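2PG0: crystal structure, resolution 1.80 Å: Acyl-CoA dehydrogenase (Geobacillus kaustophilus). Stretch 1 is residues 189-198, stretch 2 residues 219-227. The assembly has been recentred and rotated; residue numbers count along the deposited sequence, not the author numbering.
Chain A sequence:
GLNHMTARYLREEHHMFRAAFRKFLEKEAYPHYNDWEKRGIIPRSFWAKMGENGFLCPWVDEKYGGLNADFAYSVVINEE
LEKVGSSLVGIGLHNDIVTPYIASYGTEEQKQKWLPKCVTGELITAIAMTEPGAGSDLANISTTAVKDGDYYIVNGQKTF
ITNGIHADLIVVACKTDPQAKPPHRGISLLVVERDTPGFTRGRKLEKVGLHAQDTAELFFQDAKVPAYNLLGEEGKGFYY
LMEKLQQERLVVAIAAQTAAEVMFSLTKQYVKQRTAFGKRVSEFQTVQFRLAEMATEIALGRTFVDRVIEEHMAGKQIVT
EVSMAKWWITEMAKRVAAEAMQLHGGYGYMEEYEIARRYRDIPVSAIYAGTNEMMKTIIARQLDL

Stretch 1 189-198: LLVVERDTPG
Stretch 2 (219-227) FFQDAKVPA

Two stretches of one acyl-CoA dehydrogenase chain meet over 500 Å² of summed surface, joined by two backbone hydrogen bonds at one end and an apolar cluster at the other. L189 to E193 is extended strand; a type II turn from E193 to T196 follows, with R194 at phi/psi -53/147 and D195 at 67/15, and P197 (-61/134) leads to G198. In stretch 2, strand F219-F220 turns a corner at Q221 (-115/98) and D222 (50/49), and A223 to P226 runs on extended. The first and last of these strands cross at 110°, their axes 7.6 Å apart at closest; every close contact between them involves a side chain, and no backbone hydrogen bond links them. CA atoms lie 6.6 Å apart for V192 and V225 and 4.1 Å for G198 and A223.

V225, chi1 t, points toward stretch 1 and loses 77 Å² to it. Its CG1 packs 3.8 Å from CG of L190 and 3.6 Å from O of V191, while its CG2 lies 4.0 Å from both V192 CG2 and T196 CG2. L190 (chi1 t, chi2 p) also points toward its partner, and its CD1 comes 4.2 Å from P226 O. V192, chi1 t, points sideways, and both its methyls reach F220 CE1, CG1 at 4.0 Å and CG2 at 4.1 Å; CG1 sits at the ring edge, near its plane. F220 (chi1 m, chi2 -83°) starts sideways, but this rotamer brings the ring end nearer to stretch 1. The branched and aromatic side chains thus fill a buried, apolar space.

T196, chi1 m, divides its side chain by polarity. OG1 donates to E193 O at 2.5 Å, bracing the turn, where the backbone bond from T196 N to E193 O is weak at 3.3 Å; CG2 faces stretch 2, 3.4 Å from K224 O and 4.4 Å from A223 CB.

Beyond the turn, K224 N donates to P197 O (3.1 Å, 159°), and A223 CA adds a CA-H...O contact to P197 O at 3.2 Å. Q221 N donates to G198 O (2.9 Å, 171°), which F220 CA also approaches at 3.5 Å. Water 1 lies 2.9 Å from G198 O and, more weakly placed, 3.0 Å from Q221 OE1, with more acceptors in reach than protons. G198 adopts 89/-5; a CB here would point toward stretch 2 and sit 2.6 Å from Q221 O and 2.9 Å from A223 CA, so glycine permits the close approach. K224 (t, t, t, p) leads its end away from stretch 1.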

# COMPACT_ATOMS: atom_id res chain seq x y z
N LEU A 189 34.60 -13.73 -19.62
CA LEU A 189 33.81 -13.14 -20.69
C LEU A 189 34.46 -13.45 -22.04
O LEU A 189 35.65 -13.22 -22.23
CB LEU A 189 33.62 -11.63 -20.50
CG LEU A 189 32.95 -11.19 -19.19
CD1 LEU A 189 32.72 -9.68 -19.19
CD2 LEU A 189 31.64 -11.94 -18.93
N LEU A 190 33.66 -14.00 -22.95
CA LEU A 190 34.14 -14.40 -24.26
C LEU A 190 33.23 -13.80 -25.34
O LEU A 190 32.01 -13.96 -25.29
CB LEU A 190 34.17 -15.93 -24.34
CG LEU A 190 34.72 -16.66 -25.56
CD1 LEU A 190 36.20 -16.36 -25.79
CD2 LEU A 190 34.51 -18.15 -25.38
N VAL A 191 33.82 -13.09 -26.29
CA VAL A 191 33.04 -12.50 -27.39
C VAL A 191 32.75 -13.56 -28.45
O VAL A 191 33.68 -14.17 -29.00
CB VAL A 191 33.77 -11.27 -28.01
CG1 VAL A 191 32.99 -10.74 -29.22
CG2 VAL A 191 33.97 -10.18 -26.97
N VAL A 192 31.47 -13.78 -28.74
CA VAL A 192 31.08 -14.75 -29.76
C VAL A 192 30.54 -14.00 -30.97
O VAL A 192 29.61 -13.20 -30.86
CB VAL A 192 30.06 -15.79 -29.24
CG1 VAL A 192 29.61 -16.73 -30.37
CG2 VAL A 192 30.68 -16.60 -28.10
N GLU A 193 31.13 -14.26 -32.13
CA GLU A 193 30.76 -13.56 -33.36
C GLU A 193 29.70 -14.34 -34.14
O GLU A 193 29.60 -15.56 -34.01
CB GLU A 193 32.00 -13.31 -34.21
CG GLU A 193 33.01 -12.39 -33.55
CD GLU A 193 34.27 -12.18 -34.36
OE1 GLU A 193 35.00 -13.17 -34.59
OE2 GLU A 193 34.53 -11.02 -34.77
N ARG A 194 28.91 -13.63 -34.94
CA ARG A 194 27.93 -14.25 -35.83
C ARG A 194 28.62 -15.32 -36.70
O ARG A 194 29.79 -15.19 -37.03
CB ARG A 194 27.27 -13.18 -36.71
CG ARG A 194 26.26 -13.73 -37.73
CD ARG A 194 25.56 -12.62 -38.52
NE ARG A 194 24.66 -11.82 -37.69
CZ ARG A 194 23.43 -12.19 -37.31
NH1 ARG A 194 22.93 -13.36 -37.68
NH2 ARG A 194 22.70 -11.38 -36.56
N ASP A 195 27.88 -16.38 -37.02
CA ASP A 195 28.36 -17.48 -37.89
C ASP A 195 29.49 -18.34 -37.30
O ASP A 195 30.15 -19.10 -38.02
CB ASP A 195 28.72 -16.97 -39.30
CG ASP A 195 27.52 -16.41 -40.06
OD1 ASP A 195 26.38 -16.90 -39.86
OD2 ASP A 195 27.71 -15.46 -40.85
N THR A 196 29.70 -18.22 -35.99
CA THR A 196 30.56 -19.14 -35.24
C THR A 196 30.01 -20.55 -35.40
O THR A 196 28.82 -20.77 -35.20
CB THR A 196 30.61 -18.75 -33.74
OG1 THR A 196 31.21 -17.47 -33.60
CG2 THR A 196 31.41 -19.77 -32.92
N PRO A 197 30.88 -21.52 -35.79
CA PRO A 197 30.40 -22.90 -35.87
C PRO A 197 29.92 -23.38 -34.50
O PRO A 197 30.60 -23.13 -33.50
CB PRO A 197 31.65 -23.68 -36.31
CG PRO A 197 32.55 -22.66 -36.93
CD PRO A 197 32.30 -21.40 -36.16
N GLY A 198 28.76 -24.02 -34.45
CA GLY A 198 28.19 -24.54 -33.20
C GLY A 198 27.30 -23.57 -32.43
O GLY A 198 26.69 -23.94 -31.42
N PHE A 219 22.23 -20.89 -28.28
CA PHE A 219 22.67 -22.26 -28.06
C PHE A 219 24.11 -22.43 -28.53
O PHE A 219 24.47 -22.00 -29.63
CB PHE A 219 21.75 -23.24 -28.79
CG PHE A 219 20.31 -23.14 -28.38
CD1 PHE A 219 19.85 -23.79 -27.24
CD2 PHE A 219 19.41 -22.38 -29.13
CE1 PHE A 219 18.50 -23.69 -26.85
CE2 PHE A 219 18.06 -22.28 -28.75
CZ PHE A 219 17.62 -22.93 -27.61
N PHE A 220 24.92 -23.04 -27.67
CA PHE A 220 26.31 -23.32 -27.98
C PHE A 220 26.51 -24.82 -27.86
O PHE A 220 26.48 -25.37 -26.75
CB PHE A 220 27.25 -22.55 -27.03
CG PHE A 220 27.00 -21.06 -26.99
CD1 PHE A 220 27.54 -20.22 -27.96
CD2 PHE A 220 26.22 -20.50 -25.98
CE1 PHE A 220 27.30 -18.84 -27.93
CE2 PHE A 220 25.98 -19.12 -25.94
CZ PHE A 220 26.52 -18.29 -26.91
N GLN A 221 26.64 -25.47 -29.01
CA GLN A 221 26.90 -26.90 -29.08
C GLN A 221 28.28 -27.09 -29.71
O GLN A 221 28.44 -27.02 -30.93
CB GLN A 221 25.80 -27.61 -29.88
CG GLN A 221 24.42 -27.54 -29.18
CD GLN A 221 23.24 -27.88 -30.08
OE1 GLN A 221 22.32 -27.06 -30.24
NE2 GLN A 221 23.24 -29.08 -30.67
N ASP A 222 29.28 -27.28 -28.84
CA ASP A 222 30.70 -27.31 -29.22
C ASP A 222 31.08 -26.11 -30.08
O ASP A 222 31.70 -26.26 -31.14
CB ASP A 222 31.05 -28.62 -29.92
CG ASP A 222 30.97 -29.81 -28.99
OD1 ASP A 222 31.58 -29.76 -27.90
OD2 ASP A 222 30.28 -30.79 -29.35
N ALA A 223 30.70 -24.92 -29.62
CA ALA A 223 30.97 -23.69 -30.34
C ALA A 223 32.47 -23.44 -30.36
O ALA A 223 33.12 -23.43 -29.32
CB ALA A 223 30.24 -22.53 -29.68
N LYS A 224 33.00 -23.26 -31.57
CA LYS A 224 34.44 -23.08 -31.76
C LYS A 224 34.77 -21.59 -31.82
O LYS A 224 34.62 -20.95 -32.86
CB LYS A 224 34.90 -23.79 -33.05
CG LYS A 224 36.37 -24.18 -33.06
CD LYS A 224 36.80 -24.75 -34.42
CE LYS A 224 38.27 -25.18 -34.41
NZ LYS A 224 38.55 -26.26 -33.41
N VAL A 225 35.21 -21.05 -30.69
CA VAL A 225 35.46 -19.62 -30.55
C VAL A 225 36.96 -19.35 -30.43
O VAL A 225 37.61 -19.91 -29.54
CB VAL A 225 34.72 -19.02 -29.32
CG1 VAL A 225 34.92 -17.51 -29.24
CG2 VAL A 225 33.23 -19.35 -29.37
N PRO A 226 37.53 -18.50 -31.31
CA PRO A 226 38.95 -18.16 -31.22
C PRO A 226 39.33 -17.67 -29.83
O PRO A 226 38.59 -16.89 -29.23
CB PRO A 226 39.11 -17.02 -32.24
CG PRO A 226 38.03 -17.23 -33.22
CD PRO A 226 36.87 -17.80 -32.44
N ALA A 227 40.48 -18.12 -29.34
CA ALA A 227 41.00 -17.69 -28.04
C ALA A 227 41.25 -16.18 -27.99
O ALA A 227 41.21 -15.58 -26.91
CB ALA A 227 42.28 -18.45 -27.71
O HOH W 1 23.91 -24.85 -31.46